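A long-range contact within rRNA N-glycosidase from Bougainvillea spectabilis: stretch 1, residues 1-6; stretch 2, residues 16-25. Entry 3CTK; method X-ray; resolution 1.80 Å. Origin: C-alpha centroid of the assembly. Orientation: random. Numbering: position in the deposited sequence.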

# COMPACT_ATOMS: atom_id res chain seq x y z
N TYR A 1 -6.47 -17.52 1.51
CA TYR A 1 -5.52 -16.42 1.17
C TYR A 1 -4.28 -16.50 2.06
O TYR A 1 -4.37 -16.87 3.23
CB TYR A 1 -6.22 -15.07 1.37
CG TYR A 1 -7.47 -14.90 0.53
CD1 TYR A 1 -8.70 -14.62 1.13
CD2 TYR A 1 -7.43 -15.05 -0.86
CE1 TYR A 1 -9.86 -14.49 0.37
CE2 TYR A 1 -8.59 -14.92 -1.63
CZ TYR A 1 -9.80 -14.65 -1.01
OH TYR A 1 -10.95 -14.52 -1.76
N ASN A 2 -3.12 -16.16 1.50
CA ASN A 2 -1.88 -16.20 2.27
C ASN A 2 -1.76 -14.97 3.14
O ASN A 2 -2.37 -13.93 2.86
CB ASN A 2 -0.66 -16.29 1.34
CG ASN A 2 -0.68 -17.53 0.47
OD1 ASN A 2 -1.14 -18.59 0.88
ND2 ASN A 2 -0.15 -17.40 -0.74
N THR A 3 -0.97 -15.08 4.21
CA THR A 3 -0.76 -13.99 5.15
C THR A 3 0.72 -13.67 5.35
O THR A 3 1.55 -14.58 5.43
CB THR A 3 -1.36 -14.32 6.54
OG1 THR A 3 -2.77 -14.54 6.42
CG2 THR A 3 -1.10 -13.19 7.52
N VAL A 4 1.03 -12.39 5.42
CA VAL A 4 2.39 -11.93 5.68
C VAL A 4 2.22 -11.12 6.96
O VAL A 4 1.22 -10.42 7.11
CB VAL A 4 2.94 -11.03 4.55
CG1 VAL A 4 3.09 -11.85 3.27
CG2 VAL A 4 2.00 -9.86 4.32
N SER A 5 3.17 -11.22 7.89
CA SER A 5 3.03 -10.51 9.16
C SER A 5 4.13 -9.52 9.50
O SER A 5 5.28 -9.68 9.08
CB SER A 5 2.90 -11.52 10.30
OG SER A 5 1.79 -12.38 10.10
N PHE A 6 3.76 -8.49 10.26
CA PHE A 6 4.69 -7.46 10.69
C PHE A 6 4.33 -6.99 12.10
O PHE A 6 3.22 -6.49 12.33
CB PHE A 6 4.67 -6.28 9.72
CG PHE A 6 5.66 -5.20 10.05
CD1 PHE A 6 6.99 -5.52 10.34
CD2 PHE A 6 5.28 -3.86 10.05
CE1 PHE A 6 7.92 -4.52 10.62
CE2 PHE A 6 6.21 -2.85 10.33
CZ PHE A 6 7.53 -3.18 10.61
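Stretch 2 16-25: TFIQDLRNEL

Stretch 2 is a helix laid antiparallel along the N-terminal strand of the same chain, a small contact that is aromatic and apolar through most of its length and closes with a single side-chain hydrogen bond. Residues 16-25 are helical throughout, the helix having begun earlier in the chain, and they are held by i to i+4 backbone hydrogen bonds such as Asp-20 N to Thr-16 O (2.9 Å) and Leu-21 N to Phe-17 O (3.0 Å); the bond from Glu-24 N to Asp-20 O is weak at 3.3 Å. Stretch 1 is extended, with Thr-3 to Phe-6 in a strand. The N-to-C directions of strand and helix differ by 167°, and their axes approach to 8.4 Å.

The register therefore runs in opposite senses: Phe-6 CA lies 6.4 Å from Phe-17 CA, Val-4 CA 6.5 Å from Leu-21 CA, and Asn-2 CA 8.0 Å from Glu-24 CA. The alternation of an extended chain turns the CA-to-CB bonds of Asn-2, Val-4 and Phe-6 toward the helix, and those of Thr-3 and Ser-5 away. On the helix, Phe-17, Asp-20 and Glu-24 point toward the strand, spaced three and four residues apart as one helical face requires, while Leu-21 points sideways.

At the Phe-6 end the two aromatic rings form an offset stack, with centroids 5.0 Å apart and planes at 15°. The offset leaves Phe-6 CB over one face of the Phe-17 ring, 3.6 Å from its centroid and 10° off the ring normal, a CH-pi contact; its closest ring atom is Phe-17 CD1, 3.7 Å from Phe-6 CB. Ser-5 takes part through its backbone, Ser-5 O lying 3.4 Å from Phe-17 CD1.

Val-4, buried in the middle, spans two turns of the helix. Its CG2 packs 3.8 Å from Phe-17 CE1 and 4.4 Å from Leu-21 CD1, whereas Val-4 CG1 lies 4.3 Å from Leu-21 CA, 4.2 Å from Asp-20 O and 4.0 Å from Glu-24 CG. The aliphatic part of Glu-24 thus extends the apolar packing before its carboxylate reaches the more exposed end.

There Asn-2 ND2 donates to Glu-24 OE2 at 3.0 Å, with an N-H...O angle of 159°, the only hydrogen bond between the stretches. In all, 372 Å² is buried, summed over both sides, with Phe-17 and Val-4 the most extensively covered residues.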

# COMPACT_ATOMS: atom_id res chain seq x y z
N THR A 16 12.39 -7.34 5.37
CA THR A 16 12.05 -8.73 5.06
C THR A 16 10.55 -8.84 4.79
O THR A 16 10.11 -9.56 3.90
CB THR A 16 12.43 -9.67 6.22
OG1 THR A 16 13.84 -9.58 6.46
CG2 THR A 16 12.06 -11.10 5.88
N PHE A 17 9.77 -8.11 5.58
CA PHE A 17 8.31 -8.07 5.47
C PHE A 17 7.88 -7.58 4.08
O PHE A 17 7.04 -8.20 3.42
CB PHE A 17 7.75 -7.14 6.55
CG PHE A 17 6.33 -6.69 6.31
CD1 PHE A 17 5.28 -7.61 6.35
CD2 PHE A 17 6.05 -5.36 6.05
CE1 PHE A 17 3.97 -7.20 6.13
CE2 PHE A 17 4.73 -4.93 5.83
CZ PHE A 17 3.69 -5.86 5.87
N ILE A 18 8.46 -6.47 3.64
CA ILE A 18 8.13 -5.91 2.33
C ILE A 18 8.52 -6.86 1.20
O ILE A 18 7.79 -7.00 0.23
CB ILE A 18 8.81 -4.54 2.12
CG1 ILE A 18 8.21 -3.51 3.07
CG2 ILE A 18 8.64 -4.08 0.67
CD1 ILE A 18 6.72 -3.31 2.90
N GLN A 19 9.68 -7.52 1.33
CA GLN A 19 10.09 -8.44 0.28
C GLN A 19 9.15 -9.63 0.22
O GLN A 19 8.81 -10.11 -0.86
CB GLN A 19 11.53 -8.92 0.51
CG GLN A 19 12.02 -9.87 -0.58
CD GLN A 19 11.95 -9.27 -1.97
OE1 GLN A 19 11.27 -9.79 -2.86
NE2 GLN A 19 12.64 -8.16 -2.17
N ASP A 20 8.70 -10.11 1.38
CA ASP A 20 7.77 -11.24 1.40
C ASP A 20 6.44 -10.86 0.77
O ASP A 20 5.79 -11.69 0.12
CB ASP A 20 7.55 -11.75 2.83
CG ASP A 20 8.79 -12.44 3.40
OD1 ASP A 20 9.63 -12.92 2.62
OD2 ASP A 20 8.92 -12.50 4.65
N LEU A 21 6.02 -9.61 0.95
CA LEU A 21 4.77 -9.14 0.35
C LEU A 21 4.93 -9.07 -1.17
O LEU A 21 4.03 -9.47 -1.91
CB LEU A 21 4.38 -7.76 0.91
CG LEU A 21 3.16 -7.05 0.30
CD1 LEU A 21 1.94 -7.96 0.31
CD2 LEU A 21 2.89 -5.77 1.09
N ARG A 22 6.07 -8.58 -1.64
CA ARG A 22 6.30 -8.52 -3.08
C ARG A 22 6.25 -9.92 -3.69
O ARG A 22 5.76 -10.10 -4.80
CB ARG A 22 7.65 -7.87 -3.40
CG ARG A 22 7.71 -6.37 -3.18
CD ARG A 22 9.11 -5.81 -3.46
NE ARG A 22 9.16 -4.39 -3.16
CZ ARG A 22 10.20 -3.78 -2.58
NH1 ARG A 22 11.28 -4.47 -2.24
NH2 ARG A 22 10.13 -2.48 -2.32
N ASN A 23 6.78 -10.90 -2.96
CA ASN A 23 6.79 -12.28 -3.45
C ASN A 23 5.36 -12.78 -3.68
O ASN A 23 5.10 -13.54 -4.61
CB ASN A 23 7.50 -13.19 -2.44
CG ASN A 23 9.01 -12.98 -2.41
OD1 ASN A 23 9.70 -13.50 -1.54
ND2 ASN A 23 9.53 -12.23 -3.38
N GLU A 24 4.44 -12.35 -2.82
CA GLU A 24 3.04 -12.75 -2.94
C GLU A 24 2.36 -12.04 -4.11
O GLU A 24 1.43 -12.58 -4.72
CB GLU A 24 2.29 -12.43 -1.65
CG GLU A 24 2.75 -13.22 -0.45
CD GLU A 24 2.44 -14.70 -0.57
OE1 GLU A 24 3.08 -15.50 0.14
OE2 GLU A 24 1.54 -15.06 -1.36
N LEU A 25 2.82 -10.83 -4.42
CA LEU A 25 2.23 -10.03 -5.49
C LEU A 25 2.82 -10.31 -6.88
O LEU A 25 2.15 -10.11 -7.89
CB LEU A 25 2.41 -8.53 -5.17
CG LEU A 25 1.83 -8.00 -3.86
CD1 LEU A 25 2.38 -6.60 -3.58
CD2 LEU A 25 0.30 -7.97 -3.95